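Long-range contacts in Cyclo(L-leucyl-L-leucyl) synthase (Staphylococcus haemolyticus, PDB 6EZ3), which catalyses the ATP-independent formation of cyclo(L-leucyl-L-leucyl) from two molecules of leucyl-tRNA: residues N47-F53 / K100-R105; F112-Y118 / N183-N187; L140-L144 / L165-A169. All coordinates share one frame; numbering follows the deposited sequence.

Contact 1. Residues N47-F53 / K100-R105. With SO4 (sulfate ion), chain G.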
loop_
_atom_site.group_PDB
_atom_site.type_symbol
_atom_site.label_atom_id
_atom_site.label_comp_id
_atom_site.label_asym_id
_atom_site.label_seq_id
_atom_site.Cartn_x
_atom_site.Cartn_y
_atom_site.Cartn_z
ATOM N N ASN A 47 -11.432 11.174 -6.839
ATOM C CA ASN A 47 -12.359 11.382 -7.945
ATOM C C ASN A 47 -12.423 12.810 -8.432
ATOM O O ASN A 47 -12.397 13.037 -9.643
ATOM C CB ASN A 47 -13.742 10.876 -7.580
ATOM C CG ASN A 47 -14.754 10.990 -8.683
ATOM O OD1 ASN A 47 -14.562 10.487 -9.782
ATOM N ND2 ASN A 47 -15.877 11.614 -8.389
ATOM N N SER A 48 -12.495 13.764 -7.493
ATOM C CA SER A 48 -12.602 15.199 -7.748
ATOM C C SER A 48 -11.350 15.846 -8.277
ATOM O O SER A 48 -11.444 16.736 -9.122
ATOM C CB SER A 48 -13.069 15.923 -6.499
ATOM O OG SER A 48 -14.345 15.404 -6.152
ATOM N N ASN A 49 -10.197 15.430 -7.800
ATOM C CA ASN A 49 -8.935 16.032 -8.174
ATOM C C ASN A 49 -8.172 15.377 -9.353
ATOM O O ASN A 49 -7.417 16.073 -10.046
ATOM C CB ASN A 49 -8.046 16.077 -6.950
ATOM C CG ASN A 49 -8.518 17.047 -5.922
ATOM O OD1 ASN A 49 -9.351 16.746 -5.052
ATOM N ND2 ASN A 49 -7.947 18.229 -6.000
ATOM N N PHE A 50 -8.332 14.065 -9.565
ATOM C CA PHE A 50 -7.536 13.339 -10.552
ATOM C C PHE A 50 -8.285 12.870 -11.793
ATOM O O PHE A 50 -9.525 12.703 -11.774
ATOM C CB PHE A 50 -6.827 12.143 -9.886
ATOM C CG PHE A 50 -5.770 12.528 -8.876
ATOM C CD1 PHE A 50 -6.125 12.938 -7.593
ATOM C CD2 PHE A 50 -4.414 12.463 -9.200
ATOM C CE1 PHE A 50 -5.146 13.288 -6.659
ATOM C CE2 PHE A 50 -3.438 12.807 -8.260
ATOM C CZ PHE A 50 -3.810 13.203 -6.996
ATOM N N ASP A 51 -7.497 12.615 -12.870
ATOM C CA ASP A 51 -8.017 12.120 -14.134
ATOM C C ASP A 51 -8.520 10.704 -13.917
ATOM O O ASP A 51 -9.603 10.357 -14.390
ATOM C CB ASP A 51 -6.950 12.169 -15.262
ATOM C CG ASP A 51 -6.453 13.552 -15.691
ATOM O OD1 ASP A 51 -7.072 14.565 -15.290
ATOM O OD2 ASP A 51 -5.455 13.614 -16.437
ATOM N N ASP A 52 -7.784 9.930 -13.107
ATOM C CA ASP A 52 -8.110 8.540 -12.795
ATOM C C ASP A 52 -7.522 8.127 -11.438
ATOM O O ASP A 52 -6.531 8.712 -10.992
ATOM C CB ASP A 52 -7.492 7.666 -13.886
ATOM C CG ASP A 52 -8.243 6.407 -14.206
ATOM O OD1 ASP A 52 -7.831 5.696 -15.155
ATOM O OD2 ASP A 52 -9.252 6.129 -13.523
ATOM N N PHE A 53 -8.089 7.094 -10.801
ATOM C CA PHE A 53 -7.574 6.529 -9.551
ATOM C C PHE A 53 -7.804 5.038 -9.525
ATOM O O PHE A 53 -8.628 4.508 -10.271
ATOM C CB PHE A 53 -8.211 7.175 -8.313
ATOM C CG PHE A 53 -9.696 6.923 -8.161
ATOM C CD1 PHE A 53 -10.162 5.898 -7.348
ATOM C CD2 PHE A 53 -10.625 7.707 -8.840
ATOM C CE1 PHE A 53 -11.522 5.632 -7.250
ATOM C CE2 PHE A 53 -11.987 7.444 -8.734
ATOM C CZ PHE A 53 -12.426 6.422 -7.917
ATOM N N LYS A 100 -18.410 6.061 -12.066
ATOM C CA LYS A 100 -17.212 5.462 -12.599
ATOM C C LYS A 100 -17.392 3.933 -12.554
ATOM O O LYS A 100 -18.191 3.422 -11.753
ATOM C CB LYS A 100 -15.946 5.977 -11.861
ATOM C CG LYS A 100 -15.584 7.431 -12.240
ATOM C CD LYS A 100 -14.106 7.774 -12.006
ATOM C CE LYS A 100 -13.708 9.138 -12.551
ATOM N NZ LYS A 100 -12.344 9.550 -12.091
ATOM N N THR A 101 -16.720 3.222 -13.474
ATOM C CA THR A 101 -16.785 1.773 -13.532
ATOM C C THR A 101 -15.876 1.176 -12.470
ATOM O O THR A 101 -14.842 1.752 -12.171
ATOM C CB THR A 101 -16.436 1.256 -14.931
ATOM O OG1 THR A 101 -15.068 1.535 -15.220
ATOM C CG2 THR A 101 -17.368 1.787 -16.030
ATOM N N ILE A 102 -16.255 0.035 -11.904
ATOM C CA ILE A 102 -15.472 -0.649 -10.876
ATOM C C ILE A 102 -14.374 -1.508 -11.506
ATOM O O ILE A 102 -13.326 -1.736 -10.882
ATOM C CB ILE A 102 -16.424 -1.473 -9.952
ATOM C CG1 ILE A 102 -17.241 -0.548 -9.042
ATOM C CG2 ILE A 102 -15.686 -2.516 -9.118
ATOM C CD1 ILE A 102 -18.620 -0.607 -9.326
ATOM N N THR A 103 -14.631 -2.005 -12.736
ATOM C CA THR A 103 -13.747 -2.915 -13.477
ATOM C C THR A 103 -12.356 -2.337 -13.634
ATOM O O THR A 103 -12.171 -1.280 -14.222
ATOM C CB THR A 103 -14.391 -3.363 -14.791
ATOM O OG1 THR A 103 -15.471 -4.205 -14.445
ATOM C CG2 THR A 103 -13.455 -4.164 -15.672
ATOM N N ASN A 104 -11.413 -3.046 -13.017
ATOM C CA ASN A 104 -9.962 -2.876 -12.907
ATOM C C ASN A 104 -9.555 -1.647 -12.069
ATOM O O ASN A 104 -8.370 -1.294 -12.038
ATOM C CB ASN A 104 -9.244 -2.928 -14.264
ATOM C CG ASN A 104 -9.455 -4.208 -15.075
ATOM O OD1 ASN A 104 -9.880 -4.137 -16.237
ATOM N ND2 ASN A 104 -9.266 -5.415 -14.496
ATOM N N ARG A 105 -10.499 -1.119 -11.266
ATOM C CA ARG A 105 -10.281 0.009 -10.370
ATOM C C ARG A 105 -9.741 -0.408 -9.015
ATOM O O ARG A 105 -8.964 0.363 -8.461
ATOM C CB ARG A 105 -11.574 0.825 -10.203
ATOM C CG ARG A 105 -11.425 2.266 -9.653
ATOM C CD ARG A 105 -11.302 3.355 -10.711
ATOM N NE ARG A 105 -12.283 3.222 -11.785
ATOM C CZ ARG A 105 -12.450 4.101 -12.764
ATOM N NH1 ARG A 105 -11.717 5.208 -12.806
ATOM N NH2 ARG A 105 -13.362 3.890 -13.703
HETATM S S SO4 G . -15.073 5.506 -16.641
HETATM O O1 SO4 G . -13.831 5.850 -15.928
HETATM O O2 SO4 G . -16.194 5.728 -15.726
HETATM O O3 SO4 G . -15.196 6.367 -17.833
HETATM O O4 SO4 G . -15.049 4.098 -17.088
#
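Lys100 reaches over to Asn47 and Phe53, while Arg105 packs on the Phe53 ring and pairs with Asp52; together they join the loop 100-105 to the turn between helix 36-49 and strand 52-57 of a Rossmann-like domain. In this αβ architecture, strands 22-26, 52-57 and 106-108 lie parallel and adjacent, joined by helical crossovers. Residues 100-105 return from helix 73-97 to the outermost strand, 106-108. Lys100 begins the loop and runs out extended beyond CG. Its CD lies 3.9 Å from CE2 of Phe53, and its CE passes Asn47 OD1 at 3.2 Å; Asn47 meets it because its CG stands anti to the backbone N (chi1 -177°). Thr101 acts as an anchor within the loop. Its carbonyl O accepts from both NE and NH2 of Arg105, each at 3.0 Å, and OG1 takes a further bond from NH2, which restricts the rotation of the guanidinium. Ile102 turns instead to helix 73-97, touching Glu92, Ile95 and Ile96, and its carbonyl O receives the backbone N of Arg105. The Arg105 chain, bent at chi2 and chi3, lays CD over one face of the Phe53 ring in a CH-pi contact, 4.3 Å from the centroid. CB of Lys100 sits above one face of the guanidinium. NH1 forms a salt bridge with Asp52 OD2 at 2.7 Å, the carboxylate and guanidinium planes being 73° apart, so the two groups do not meet as a flat two-pronged pair. A sulfate ion, probably from the crystallisation liquor, sits at the guanidinium edge, also bonded by Thr101 OG1; its O1 receives Arg105 NH2 at 3.0 Å, the N-H pointing almost straight at it (177°).

Contact 2. Residues F112-Y118 / N183-N187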
loop_
_atom_site.group_PDB
_atom_site.type_symbol
_atom_site.label_atom_id
_atom_site.label_comp_id
_atom_site.label_asym_id
_atom_site.label_seq_id
_atom_site.Cartn_x
_atom_site.Cartn_y
_atom_site.Cartn_z
ATOM N N PHE A 112 -1.221 -9.604 -8.551
ATOM C CA PHE A 112 -0.274 -9.618 -9.661
ATOM C C PHE A 112 0.872 -10.634 -9.500
ATOM O O PHE A 112 1.894 -10.532 -10.179
ATOM C CB PHE A 112 0.224 -8.187 -9.917
ATOM C CG PHE A 112 -0.917 -7.276 -10.335
ATOM C CD1 PHE A 112 -1.675 -6.595 -9.379
ATOM C CD2 PHE A 112 -1.249 -7.114 -11.680
ATOM C CE1 PHE A 112 -2.729 -5.766 -9.761
ATOM C CE2 PHE A 112 -2.307 -6.291 -12.060
ATOM C CZ PHE A 112 -3.035 -5.615 -11.100
ATOM N N LYS A 113 0.635 -11.677 -8.684
ATOM C CA LYS A 113 1.530 -12.797 -8.445
ATOM C C LYS A 113 2.090 -13.372 -9.767
ATOM O O LYS A 113 3.274 -13.656 -9.848
ATOM C CB LYS A 113 0.797 -13.891 -7.647
ATOM C CG LYS A 113 0.967 -13.733 -6.149
ATOM C CD LYS A 113 0.172 -14.759 -5.295
ATOM C CE LYS A 113 0.326 -14.425 -3.813
ATOM N NZ LYS A 113 0.012 -15.566 -2.913
ATOM N N ASN A 114 1.266 -13.492 -10.812
ATOM C CA ASN A 114 1.728 -14.053 -12.086
ATOM C C ASN A 114 2.022 -12.994 -13.177
ATOM O O ASN A 114 2.123 -13.338 -14.365
ATOM C CB ASN A 114 0.742 -15.107 -12.570
ATOM C CG ASN A 114 0.388 -16.114 -11.513
ATOM O OD1 ASN A 114 1.246 -16.538 -10.728
ATOM N ND2 ASN A 114 -0.891 -16.501 -11.472
ATOM N N ASN A 115 2.179 -11.712 -12.763
ATOM C CA ASN A 115 2.485 -10.594 -13.658
ATOM C C ASN A 115 4.007 -10.467 -13.804
ATOM O O ASN A 115 4.713 -10.315 -12.808
ATOM C CB ASN A 115 1.848 -9.301 -13.147
ATOM C CG ASN A 115 2.077 -8.120 -14.056
ATOM O OD1 ASN A 115 3.075 -7.416 -13.931
ATOM N ND2 ASN A 115 1.171 -7.878 -14.998
ATOM N N ILE A 116 4.512 -10.521 -15.039
ATOM C CA ILE A 116 5.948 -10.461 -15.315
ATOM C C ILE A 116 6.609 -9.249 -14.654
ATOM O O ILE A 116 7.687 -9.412 -14.078
ATOM C CB ILE A 116 6.282 -10.581 -16.835
ATOM C CG1 ILE A 116 5.701 -9.417 -17.659
ATOM C CG2 ILE A 116 5.786 -11.910 -17.391
ATOM C CD1 ILE A 116 6.376 -9.200 -19.021
ATOM N N TYR A 117 5.943 -8.059 -14.684
ATOM C CA TYR A 117 6.471 -6.821 -14.099
ATOM C C TYR A 117 6.509 -6.852 -12.580
ATOM O O TYR A 117 7.464 -6.353 -11.983
ATOM C CB TYR A 117 5.737 -5.586 -14.625
ATOM C CG TYR A 117 5.942 -5.379 -16.106
ATOM C CD1 TYR A 117 7.116 -4.821 -16.595
ATOM C CD2 TYR A 117 4.987 -5.792 -17.025
ATOM C CE1 TYR A 117 7.316 -4.639 -17.961
ATOM C CE2 TYR A 117 5.179 -5.628 -18.393
ATOM C CZ TYR A 117 6.341 -5.039 -18.859
ATOM O OH TYR A 117 6.508 -4.860 -20.218
ATOM N N TYR A 118 5.492 -7.453 -11.949
ATOM C CA TYR A 118 5.470 -7.583 -10.492
ATOM C C TYR A 118 6.513 -8.633 -10.065
ATOM O O TYR A 118 7.261 -8.388 -9.122
ATOM C CB TYR A 118 4.061 -7.915 -9.989
ATOM C CG TYR A 118 3.989 -8.177 -8.499
ATOM C CD1 TYR A 118 3.758 -7.140 -7.596
ATOM C CD2 TYR A 118 4.153 -9.466 -7.987
ATOM C CE1 TYR A 118 3.696 -7.378 -6.221
ATOM C CE2 TYR A 118 4.089 -9.712 -6.617
ATOM C CZ TYR A 118 3.864 -8.668 -5.740
ATOM O OH TYR A 118 3.788 -8.944 -4.407
ATOM N N ASN A 183 3.311 1.584 -12.064
ATOM C CA ASN A 183 3.005 1.886 -13.475
ATOM C C ASN A 183 2.959 0.686 -14.441
ATOM O O ASN A 183 1.933 0.549 -15.101
ATOM C CB ASN A 183 3.944 2.943 -14.016
ATOM C CG ASN A 183 3.923 4.183 -13.205
ATOM O OD1 ASN A 183 2.973 4.948 -13.276
ATOM N ND2 ASN A 183 4.936 4.364 -12.365
ATOM N N PRO A 184 3.984 -0.181 -14.588
ATOM C CA PRO A 184 3.850 -1.282 -15.552
ATOM C C PRO A 184 2.955 -2.451 -15.086
ATOM O O PRO A 184 2.564 -3.288 -15.907
ATOM C CB PRO A 184 5.289 -1.716 -15.765
ATOM C CG PRO A 184 5.966 -1.411 -14.477
ATOM C CD PRO A 184 5.290 -0.224 -13.900
ATOM N N ILE A 185 2.647 -2.513 -13.774
ATOM C CA ILE A 185 1.823 -3.548 -13.166
ATOM C C ILE A 185 0.339 -3.208 -13.402
ATOM O O ILE A 185 -0.356 -3.951 -14.089
ATOM C CB ILE A 185 2.173 -3.764 -11.661
ATOM C CG1 ILE A 185 3.688 -3.984 -11.428
ATOM C CG2 ILE A 185 1.389 -4.921 -11.105
ATOM C CD1 ILE A 185 4.170 -3.726 -10.044
ATOM N N ILE A 186 -0.130 -2.087 -12.873
ATOM C CA ILE A 186 -1.517 -1.608 -13.002
ATOM C C ILE A 186 -1.770 -0.870 -14.317
ATOM O O ILE A 186 -2.892 -0.401 -14.555
ATOM C CB ILE A 186 -1.949 -0.740 -11.784
ATOM C CG1 ILE A 186 -1.139 0.597 -11.705
ATOM C CG2 ILE A 186 -1.889 -1.583 -10.482
ATOM C CD1 ILE A 186 -1.823 1.648 -11.022
ATOM N N ASN A 187 -0.720 -0.739 -15.146
ATOM C CA ASN A 187 -0.743 -0.119 -16.464
ATOM C C ASN A 187 -1.123 1.380 -16.455
ATOM O O ASN A 187 -2.138 1.776 -17.046
ATOM C CB ASN A 187 -1.610 -0.917 -17.453
ATOM C CG ASN A 187 -1.084 -0.778 -18.837
ATOM O OD1 ASN A 187 -1.650 -0.042 -19.644
ATOM N ND2 ASN A 187 0.099 -1.367 -19.089
#
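Ile185 is wedged between Phe112, Tyr117 and Tyr118, and its two branches divide the work. Chi1 of -51° sets CG1 beside the backbone N and leaves CG2 anti to it; CG2 stands over one face of the Phe112 ring, displaced toward the rim beside CG, in a CH-pi contact 3.7 Å from the centroid. CG1 leaves in another direction and lies 4.1 Å from CB of Tyr117, while CD1 beyond it comes up near the plane of the Tyr118 ring. The neighbouring Pro184 repeats the face-on theme: its CB sits above the Tyr117 ring, 4.0 Å from the centroid and again off centre. Ile186 adds a looser touch, CG2 to Phe112 CZ at 4.2 Å.

Phe112 opens a type I turn that ends at Asn115, and the two tyrosines lie in the first turn of helix 116-131, which follows. Asn115 is the N-cap of that helix. With its CG anti to the backbone N (chi1 -178°), it swings OD1 back over the first turn, where a lone pair accepts Tyr118 N at 3.1 Å and Tyr117 N donates a second, weak bond. The opposing residues belong to a short, weakly bonded helix, 183-186, so the pairing sets the start of one long helix against the approach to strand 191-195. Phe178 of helix 177-181 touches both isoleucines, and Phe112 also meets His107 edge-to-face. Tyr118 touches Ile185 through CB and a ring edge; the far end of the ring leads away to Ala174, assigned by similarity to the substrate-binding site, whose carbonyl O is hydrogen-bonded to the tyrosine OH.

Contact 3. Residues L140-L144 / L165-A169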
loop_
_atom_site.group_PDB
_atom_site.type_symbol
_atom_site.label_atom_id
_atom_site.label_comp_id
_atom_site.label_asym_id
_atom_site.label_seq_id
_atom_site.Cartn_x
_atom_site.Cartn_y
_atom_site.Cartn_z
ATOM N N LEU A 140 11.902 -4.901 8.659
ATOM C CA LEU A 140 11.457 -5.436 9.945
ATOM C C LEU A 140 10.881 -4.353 10.858
ATOM O O LEU A 140 9.937 -4.620 11.605
ATOM C CB LEU A 140 12.580 -6.241 10.626
ATOM C CG LEU A 140 13.238 -7.366 9.786
ATOM C CD1 LEU A 140 14.650 -7.635 10.248
ATOM C CD2 LEU A 140 12.432 -8.633 9.807
ATOM N N LYS A 141 11.406 -3.113 10.748
ATOM C CA LYS A 141 10.903 -1.935 11.460
ATOM C C LYS A 141 9.457 -1.663 10.987
ATOM O O LYS A 141 8.572 -1.421 11.810
ATOM C CB LYS A 141 11.773 -0.717 11.146
ATOM C CG LYS A 141 13.114 -0.700 11.846
ATOM C CD LYS A 141 13.831 0.627 11.621
ATOM C CE LYS A 141 13.910 1.483 12.856
ATOM N NZ LYS A 141 13.941 2.922 12.510
ATOM N N MET A 142 9.222 -1.743 9.653
ATOM C CA MET A 142 7.901 -1.549 9.044
ATOM C C MET A 142 6.956 -2.681 9.479
ATOM O O MET A 142 5.805 -2.410 9.811
ATOM C CB MET A 142 7.967 -1.442 7.493
ATOM C CG MET A 142 8.964 -0.413 6.927
ATOM S SD MET A 142 8.773 1.353 7.373
ATOM C CE MET A 142 10.146 1.545 8.640
ATOM N N SER A 143 7.462 -3.934 9.526
ATOM C CA SER A 143 6.724 -5.121 9.976
ATOM C C SER A 143 6.260 -4.897 11.414
ATOM O O SER A 143 5.097 -5.169 11.731
ATOM C CB SER A 143 7.613 -6.365 9.936
ATOM O OG SER A 143 8.396 -6.448 8.757
ATOM N N LEU A 144 7.163 -4.358 12.275
ATOM C CA LEU A 144 6.884 -4.051 13.674
ATOM C C LEU A 144 5.763 -2.998 13.796
ATOM O O LEU A 144 4.855 -3.168 14.610
ATOM C CB LEU A 144 8.174 -3.584 14.349
ATOM C CG LEU A 144 8.300 -3.523 15.881
ATOM C CD1 LEU A 144 8.686 -2.164 16.329
ATOM C CD2 LEU A 144 7.124 -4.144 16.653
ATOM N N LEU A 165 8.974 -10.914 13.227
ATOM C CA LEU A 165 9.176 -9.817 12.291
ATOM C C LEU A 165 9.596 -10.279 10.916
ATOM O O LEU A 165 9.199 -9.634 9.954
ATOM C CB LEU A 165 10.136 -8.761 12.847
ATOM C CG LEU A 165 9.711 -8.058 14.159
ATOM C CD1 LEU A 165 10.638 -6.921 14.489
ATOM C CD2 LEU A 165 8.287 -7.524 14.100
ATOM N N GLU A 166 10.364 -11.381 10.797
ATOM C CA GLU A 166 10.772 -11.937 9.493
ATOM C C GLU A 166 9.567 -12.548 8.745
ATOM O O GLU A 166 9.520 -12.541 7.508
ATOM C CB GLU A 166 11.892 -12.984 9.652
ATOM C CG GLU A 166 13.289 -12.385 9.721
ATOM C CD GLU A 166 14.361 -13.148 10.485
ATOM O OE1 GLU A 166 14.068 -13.697 11.574
ATOM O OE2 GLU A 166 15.527 -13.109 10.032
ATOM N N TYR A 167 8.597 -13.077 9.511
ATOM C CA TYR A 167 7.358 -13.631 8.974
ATOM C C TYR A 167 6.481 -12.470 8.506
ATOM O O TYR A 167 6.061 -12.466 7.351
ATOM C CB TYR A 167 6.622 -14.490 10.025
ATOM C CG TYR A 167 5.522 -15.369 9.457
ATOM C CD1 TYR A 167 4.231 -15.338 9.987
ATOM C CD2 TYR A 167 5.775 -16.252 8.408
ATOM C CE1 TYR A 167 3.220 -16.163 9.485
ATOM C CE2 TYR A 167 4.771 -17.066 7.886
ATOM C CZ TYR A 167 3.498 -17.030 8.435
ATOM O OH TYR A 167 2.530 -17.857 7.909
ATOM N N ALA A 168 6.257 -11.462 9.387
ATOM C CA ALA A 168 5.448 -10.277 9.102
ATOM C C ALA A 168 5.999 -9.444 7.939
ATOM O O ALA A 168 5.233 -8.732 7.292
ATOM C CB ALA A 168 5.312 -9.424 10.352
ATOM N N ALA A 169 7.318 -9.570 7.646
ATOM C CA ALA A 169 7.999 -8.856 6.563
ATOM C C ALA A 169 7.548 -9.320 5.173
ATOM O O ALA A 169 7.674 -8.564 4.210
ATOM C CB ALA A 169 9.507 -8.999 6.704
#
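Leu165 and Leu140 lie against each other where their two helices cross. CD2 of Leu140 does most of the touching on its side: it rests on the backbone of the opposing helix, 3.4 Å from Leu165 O, and meets CB of Leu165 at 3.8 Å, CG of Glu166 at 3.8 Å and, more loosely, CB of Ala169. Leu165 answers with both methyl branches. A chi1 of -61° puts its CG anti to the carbonyl carbon, and from there CD2 lies 3.9 Å from CB of Leu144, while CD1 approaches the same CB and the carbonyl O of Leu140. One turn further along both helices, small side chains take over from the leucines: Ser143 CB meets Ala168 CB at 3.9 Å, and Ser143 OG lies 3.5 Å from Ala169 CB.

The motif is a perpendicular packing of two helices, 133-149 and 162-175. The short axes cross at 90° and approach to 8.3 Å, a spacing consistent with the small serine and alanine side chains at the crossing. The hydroxyl of Ser143 is buried, and its polar need is met within its own helix by the carbonyl O of Cys139, leaving the methylene to pack against the alanine.

Further out, Ile160 touches both Leu144 and Leu165, and Leu147 extends the apolar surface to Leu165 and Ala168. Val172, assigned by similarity to the substrate-binding site, follows on the same helix as Leu165, its side chain about 4 Å from that of Ser143.

Overall arrangement
The three contacts lie in one domain and do not touch each other. Contact 1 and contact 2 are neighbours, their centres 19 Å and their nearest atoms about 6 Å apart, whereas contact 3 lies across the centre of the chain from contact 1, 32 Å between centres. Consecutive helices 116-131 and 133-149 contribute to contacts 2 and 3, whose centres are 24 Å and nearest atoms about 9 Å apart. Both border the predicted substrate site: the side chain of Tyr118 is about 7 Å from that of Glu175, which by similarity could be critical in catalysis, and that of Ala168 about 6 Å from Tyr171, possibly aminoacyl-tRNA-binding. Contact 1, with its sulfate, lies away from the predicted sites.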